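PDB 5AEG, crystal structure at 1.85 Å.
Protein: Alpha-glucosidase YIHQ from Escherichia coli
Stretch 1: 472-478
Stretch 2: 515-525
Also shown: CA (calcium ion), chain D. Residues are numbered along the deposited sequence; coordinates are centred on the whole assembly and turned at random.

Stretch 1, residues 472-478: DQNVDWS
Stretch 2 515-525: KRSKELLLRWC

An irregular segment, 472-478, lies against a loop, 515-517, that runs into a helix from Lys 518 onward. No direct hydrogen bond crosses between them; waters and apolar packing join the pieces, burying 482 Å² in total.

The backbones come closest at Val 475 and Arg 516, whose CA atoms are 5.0 Å apart. Lys 515 (phi/psi -142/143) and Arg 516 (-77/118) are extended, and Val 475 (-83/56, chi1 m) points toward them, its CG2 3.5 Å from Arg 516 N. Here a water bridges the two backbones: water 2 donates to Val 475 O (3.0 Å) and Lys 515 O (2.7 Å) and accepts from Ser 517 N (3.0 Å).

Ser 517 (-77/160, chi1 p) is the N-cap, its OG accepting from Leu 520 N at 2.9 Å. The same OG lies 2.8 Å from water 4, which accepts from Trp 477 NE1 at 2.7 Å, so the indole is tied to the helix start through solvent.

Glu 519 brings CD within 3.8 Å of Trp 477 CZ2. One residue on, Leu 520 (chi1 t, chi2 p) has more area covered by the other stretch than any other residue of stretch 2. Its CD1 sits 3.5 Å from the centroid of the Trp 477 six-membered ring, 2° off the normal, a CH-pi contact; its CD2 reaches Val 475 C at 3.3 Å. Trp 477 (chi1 m, chi2 91°) starts sideways, but its ring end comes nearer the helix.

A turn later, Arg 523 CG meets the edge of that ring, 3.8 Å from Trp 477 CH2. Trp 524 (chi1 -145°, chi2 -58°) offers its own edge to Gln 473, with CH2 3.5 Å from Gln 473 CB.

Behind the contact, Asp 476 braces stretch 1 itself: OD2 accepts from Asn 474 ND2 (3.2 Å), OD1 from Ser 478 N (2.8 Å).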

# COMPACT_ATOMS: atom_id res chain seq x y z
N ASP A 472 -7.53 1.34 6.46
CA ASP A 472 -8.33 1.87 7.64
C ASP A 472 -7.55 2.90 8.36
O ASP A 472 -6.65 2.59 9.08
CB ASP A 472 -8.69 0.76 8.67
CG ASP A 472 -7.41 -0.09 9.20
OD1 ASP A 472 -6.94 -0.79 8.23
OD2 ASP A 472 -6.86 -0.06 10.44
N GLN A 473 -7.91 4.20 8.15
CA GLN A 473 -7.51 5.22 9.08
C GLN A 473 -8.62 5.38 10.15
O GLN A 473 -9.78 5.13 9.88
CB GLN A 473 -7.40 6.63 8.38
CG GLN A 473 -6.07 6.76 7.67
CD GLN A 473 -6.04 5.96 6.41
OE1 GLN A 473 -6.81 6.21 5.50
NE2 GLN A 473 -5.16 4.95 6.35
N ASN A 474 -8.23 5.77 11.33
CA ASN A 474 -9.18 6.26 12.29
C ASN A 474 -9.90 7.49 11.74
O ASN A 474 -9.30 8.29 11.01
CB ASN A 474 -8.49 6.65 13.58
CG ASN A 474 -7.95 5.41 14.41
OD1 ASN A 474 -8.25 4.26 14.11
ND2 ASN A 474 -7.13 5.69 15.40
N VAL A 475 -11.10 7.74 12.27
CA VAL A 475 -11.78 9.03 12.04
C VAL A 475 -11.27 10.07 13.02
O VAL A 475 -12.04 10.67 13.78
CB VAL A 475 -13.33 8.85 12.04
CG1 VAL A 475 -13.74 7.99 10.86
CG2 VAL A 475 -13.90 8.31 13.35
N ASP A 476 -9.95 10.28 13.04
CA ASP A 476 -9.28 11.16 13.99
C ASP A 476 -8.22 11.92 13.30
O ASP A 476 -8.04 11.78 12.05
CB ASP A 476 -8.83 10.45 15.31
CG ASP A 476 -7.57 9.59 15.19
OD1 ASP A 476 -6.76 9.67 14.19
OD2 ASP A 476 -7.35 8.81 16.14
N TRP A 477 -7.56 12.77 14.07
CA TRP A 477 -6.50 13.65 13.60
C TRP A 477 -5.12 13.16 14.05
O TRP A 477 -4.12 13.95 14.08
CB TRP A 477 -6.75 15.07 14.15
CG TRP A 477 -8.13 15.67 13.82
CD1 TRP A 477 -9.27 15.59 14.57
CD2 TRP A 477 -8.48 16.47 12.66
NE1 TRP A 477 -10.29 16.26 13.95
CE2 TRP A 477 -9.83 16.86 12.81
CE3 TRP A 477 -7.74 16.95 11.57
CZ2 TRP A 477 -10.50 17.69 11.88
CZ3 TRP A 477 -8.40 17.76 10.62
CH2 TRP A 477 -9.79 18.14 10.80
N SER A 478 -4.99 11.89 14.39
CA SER A 478 -3.66 11.44 14.93
C SER A 478 -2.62 11.43 13.83
O SER A 478 -2.95 11.20 12.62
CB SER A 478 -3.76 10.07 15.58
OG SER A 478 -4.21 9.11 14.65
N LYS A 515 -15.61 9.42 16.45
CA LYS A 515 -16.67 9.66 15.47
C LYS A 515 -16.19 10.77 14.54
O LYS A 515 -15.58 11.75 14.97
CB LYS A 515 -17.89 10.16 16.22
CG LYS A 515 -18.43 9.23 17.34
CD LYS A 515 -19.67 9.93 17.94
CE LYS A 515 -20.59 9.00 18.70
NZ LYS A 515 -19.82 7.97 19.43
N ARG A 516 -16.52 10.66 13.28
CA ARG A 516 -16.04 11.60 12.25
C ARG A 516 -16.79 12.91 12.31
O ARG A 516 -18.00 12.90 12.15
CB ARG A 516 -16.28 11.05 10.88
CG ARG A 516 -15.54 11.83 9.81
CD ARG A 516 -16.07 11.48 8.44
NE ARG A 516 -15.74 10.09 7.98
CZ ARG A 516 -16.56 9.26 7.45
NH1 ARG A 516 -17.84 9.61 7.20
NH2 ARG A 516 -16.13 8.09 7.04
N SER A 517 -16.08 13.98 12.58
CA SER A 517 -16.70 15.35 12.54
C SER A 517 -16.88 15.82 11.09
O SER A 517 -16.24 15.33 10.09
CB SER A 517 -15.82 16.31 13.34
OG SER A 517 -14.58 16.50 12.69
N LYS A 518 -17.76 16.80 10.96
CA LYS A 518 -17.83 17.55 9.73
C LYS A 518 -16.49 18.16 9.35
O LYS A 518 -16.12 18.08 8.18
CB LYS A 518 -18.84 18.69 9.89
CG LYS A 518 -19.04 19.57 8.67
CD LYS A 518 -20.29 20.44 8.95
CE LYS A 518 -20.32 21.68 8.06
NZ LYS A 518 -21.56 22.52 8.42
N GLU A 519 -15.81 18.76 10.30
CA GLU A 519 -14.53 19.38 10.03
C GLU A 519 -13.54 18.35 9.45
O GLU A 519 -12.86 18.66 8.48
CB GLU A 519 -13.95 20.02 11.27
CG GLU A 519 -12.66 20.78 11.05
CD GLU A 519 -11.96 21.16 12.30
OE1 GLU A 519 -12.53 20.99 13.35
OE2 GLU A 519 -10.83 21.71 12.24
N LEU A 520 -13.46 17.15 10.04
CA LEU A 520 -12.55 16.08 9.49
C LEU A 520 -12.94 15.68 8.07
O LEU A 520 -12.08 15.59 7.19
CB LEU A 520 -12.48 14.89 10.46
CG LEU A 520 -11.50 13.80 10.02
CD1 LEU A 520 -10.08 14.39 9.97
CD2 LEU A 520 -11.57 12.64 11.04
N LEU A 521 -14.24 15.48 7.80
CA LEU A 521 -14.68 15.14 6.50
C LEU A 521 -14.25 16.20 5.48
O LEU A 521 -13.79 15.86 4.41
CB LEU A 521 -16.21 14.99 6.42
CG LEU A 521 -16.77 14.47 5.13
CD1 LEU A 521 -16.30 13.01 4.85
CD2 LEU A 521 -18.30 14.45 5.16
N LEU A 522 -14.47 17.46 5.78
CA LEU A 522 -14.19 18.56 4.84
C LEU A 522 -12.70 18.76 4.63
O LEU A 522 -12.28 18.94 3.48
CB LEU A 522 -14.86 19.87 5.31
CG LEU A 522 -16.39 19.78 5.47
CD1 LEU A 522 -16.99 21.17 5.54
CD2 LEU A 522 -17.13 19.01 4.44
N ARG A 523 -11.90 18.68 5.68
CA ARG A 523 -10.45 18.72 5.50
C ARG A 523 -9.92 17.51 4.67
O ARG A 523 -8.98 17.64 3.89
CB ARG A 523 -9.79 18.73 6.84
CG ARG A 523 -9.82 20.04 7.53
CD ARG A 523 -9.01 21.10 6.87
NE ARG A 523 -8.80 22.21 7.83
CZ ARG A 523 -8.40 23.44 7.51
NH1 ARG A 523 -8.15 23.73 6.26
NH2 ARG A 523 -8.24 24.37 8.47
N TRP A 524 -10.54 16.33 4.85
CA TRP A 524 -10.12 15.18 4.11
C TRP A 524 -10.51 15.30 2.65
O TRP A 524 -9.77 14.90 1.75
CB TRP A 524 -10.68 13.87 4.71
CG TRP A 524 -9.78 12.71 4.61
CD1 TRP A 524 -9.23 12.15 3.51
CD2 TRP A 524 -9.43 11.87 5.69
NE1 TRP A 524 -8.51 11.02 3.83
CE2 TRP A 524 -8.60 10.81 5.17
CE3 TRP A 524 -9.73 11.90 7.03
CZ2 TRP A 524 -8.07 9.82 5.95
CZ3 TRP A 524 -9.16 10.89 7.86
CH2 TRP A 524 -8.33 9.88 7.30
N CYS A 525 -11.69 15.91 2.40
CA CYS A 525 -12.11 16.18 1.05
C CYS A 525 -11.09 17.12 0.38
O CYS A 525 -10.78 16.95 -0.78
CB CYS A 525 -13.53 16.81 1.04
SG CYS A 525 -14.18 16.94 -0.64
CA CA D . -5.68 1.90 11.17
O HOH W 1 -7.79 2.47 12.13
O HOH W 2 -13.54 13.23 13.94
O HOH W 3 -12.54 11.00 16.45
O HOH W 4 -12.86 16.19 14.84